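Local coordinates for protein DNA polymerase III, beta subunit (Thermotoga maritima, PDB 1VPK) that probably tethers DNA polymerases and other proteins to DNA for processive synthesis, as a ring-shaped head-to-tail homodimeric sliding clamp around the duplex, at residues T143-E147 with L217-E222. Residues are numbered along the deposited sequence; the frame is centred on the assembly and turned at random.
Sequences TSLLE and LDNTTE
Thr143 OG1 donates to the backbone Glu222 O over 2.6 Å, tilted out of the carbonyl plane and at a C=O...donor angle of 140°. The side-chain torsion (chi1 -51°) sets OG1 beside its own backbone N and CG2 anti to it, which sends the methyl to Thr220 CG2 at 3.6 Å and to Leu217 CD2. A valine here would probably leave Glu222 O without its hydroxyl donor and so weaken the tie between helix start and loop. Thr220 uses OG1 to accept a nearly straight bond from Glu222 N (3.1 Å), an ST turn in the loop that presents that carbonyl. Leu217 inserts both methyls against the helix: CD1 lies 3.9 Å from Leu146 CG, the two side chains crossing at about a right angle, and also rests on the backbone of Glu147. Beyond this apolar patch Glu147 OE2 comes within 3.0 Å of Asp218 OD1, two acceptors with carboxylate planes 58° apart; their proximity may favour protonation of one. Ile225 of strand 224-229 touches Thr143 and Leu146 from the sheet. The contact thus joins the start of helix 143-153 to the end of helix 207-218, the helix pair of the central domain in the beta sliding clamp fold.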
loop_
_atom_site.group_PDB
_atom_site.type_symbol
_atom_site.label_atom_id
_atom_site.label_comp_id
_atom_site.label_asym_id
_atom_site.label_seq_id
_atom_site.Cartn_x
_atom_site.Cartn_y
_atom_site.Cartn_z
ATOM N N THR A 143 -28.113 10.798 -4.297
ATOM C CA THR A 143 -27.022 9.891 -4.553
ATOM C C THR A 143 -25.943 9.980 -3.484
ATOM O O THR A 143 -25.540 8.962 -2.936
ATOM C CB THR A 143 -26.443 10.212 -5.927
ATOM O OG1 THR A 143 -27.528 10.259 -6.861
ATOM C CG2 THR A 143 -25.477 9.189 -6.358
ATOM N N SER A 144 -25.517 11.208 -3.187
ATOM C CA SER A 144 -24.488 11.504 -2.187
ATOM C C SER A 144 -24.912 11.054 -0.782
ATOM O O SER A 144 -24.106 10.549 -0.021
ATOM C CB SER A 144 -24.213 13.016 -2.145
ATOM O OG SER A 144 -24.199 13.569 -3.463
ATOM N N LEU A 145 -26.177 11.257 -0.440
ATOM C CA LEU A 145 -26.691 10.812 0.854
ATOM C C LEU A 145 -26.603 9.305 1.011
ATOM O O LEU A 145 -26.175 8.788 2.031
ATOM C CB LEU A 145 -28.157 11.213 0.983
ATOM C CG LEU A 145 -28.797 11.009 2.360
ATOM C CD1 LEU A 145 -28.104 11.914 3.359
ATOM C CD2 LEU A 145 -30.265 11.378 2.287
ATOM N N LEU A 146 -27.064 8.586 0.004
ATOM C CA LEU A 146 -27.037 7.125 0.075
ATOM C C LEU A 146 -25.596 6.601 0.104
ATOM O O LEU A 146 -25.300 5.686 0.840
ATOM C CB LEU A 146 -27.807 6.518 -1.076
ATOM C CG LEU A 146 -27.894 4.983 -1.057
ATOM C CD1 LEU A 146 -28.622 4.480 0.174
ATOM C CD2 LEU A 146 -28.567 4.496 -2.359
ATOM N N GLU A 147 -24.705 7.213 -0.673
ATOM C CA GLU A 147 -23.282 6.857 -0.646
ATOM C C GLU A 147 -22.705 6.938 0.744
ATOM O O GLU A 147 -22.058 6.013 1.209
ATOM C CB GLU A 147 -22.451 7.773 -1.553
ATOM C CG GLU A 147 -21.045 7.229 -1.823
ATOM C CD GLU A 147 -19.941 7.744 -0.863
ATOM O OE1 GLU A 147 -20.119 8.785 -0.179
ATOM O OE2 GLU A 147 -18.844 7.117 -0.816
ATOM N N LEU A 217 -22.606 4.266 -7.028
ATOM C CA LEU A 217 -22.765 5.584 -6.395
ATOM C C LEU A 217 -21.501 6.420 -6.519
ATOM O O LEU A 217 -21.577 7.635 -6.758
ATOM C CB LEU A 217 -23.154 5.423 -4.929
ATOM C CG LEU A 217 -24.455 4.692 -4.627
ATOM C CD1 LEU A 217 -24.607 4.428 -3.153
ATOM C CD2 LEU A 217 -25.688 5.435 -5.156
ATOM N N ASP A 218 -20.338 5.786 -6.346
ATOM C CA ASP A 218 -19.072 6.486 -6.480
ATOM C C ASP A 218 -18.806 6.869 -7.912
ATOM O O ASP A 218 -17.973 7.733 -8.127
ATOM C CB ASP A 218 -17.875 5.693 -5.902
ATOM C CG ASP A 218 -17.962 5.500 -4.351
ATOM O OD1 ASP A 218 -18.632 6.306 -3.645
ATOM O OD2 ASP A 218 -17.355 4.521 -3.835
ATOM N N ASN A 219 -19.522 6.293 -8.883
ATOM C CA ASN A 219 -19.272 6.584 -10.292
ATOM C C ASN A 219 -20.429 7.146 -11.078
ATOM O O ASN A 219 -20.413 7.126 -12.295
ATOM C CB ASN A 219 -18.722 5.327 -10.994
ATOM C CG ASN A 219 -17.371 4.979 -10.518
ATOM O OD1 ASN A 219 -16.399 5.522 -10.979
ATOM N ND2 ASN A 219 -17.295 4.113 -9.563
ATOM N N THR A 220 -21.436 7.670 -10.406
ATOM C CA THR A 220 -22.465 8.433 -11.106
ATOM C C THR A 220 -22.398 9.926 -10.723
ATOM O O THR A 220 -22.118 10.288 -9.585
ATOM C CB THR A 220 -23.899 7.850 -10.911
ATOM O OG1 THR A 220 -24.838 8.646 -11.647
ATOM C CG2 THR A 220 -24.307 7.863 -9.501
ATOM N N THR A 221 -22.653 10.781 -11.692
ATOM C CA THR A 221 -22.722 12.207 -11.422
ATOM C C THR A 221 -24.177 12.629 -11.267
ATOM O O THR A 221 -24.453 13.810 -11.091
ATOM C CB THR A 221 -22.036 13.030 -12.539
ATOM O OG1 THR A 221 -22.833 13.000 -13.733
ATOM C CG2 THR A 221 -20.629 12.459 -12.846
ATOM N N GLU A 222 -25.113 11.686 -11.316
ATOM C CA GLU A 222 -26.491 12.099 -11.271
ATOM C C GLU A 222 -26.997 12.331 -9.834
ATOM O O GLU A 222 -26.597 11.632 -8.910
ATOM C CB GLU A 222 -27.375 11.187 -12.110
ATOM C CG GLU A 222 -27.990 9.995 -11.435
ATOM C CD GLU A 222 -29.011 9.326 -12.352
ATOM O OE1 GLU A 222 -28.717 9.294 -13.585
ATOM O OE2 GLU A 222 -30.083 8.858 -11.855
#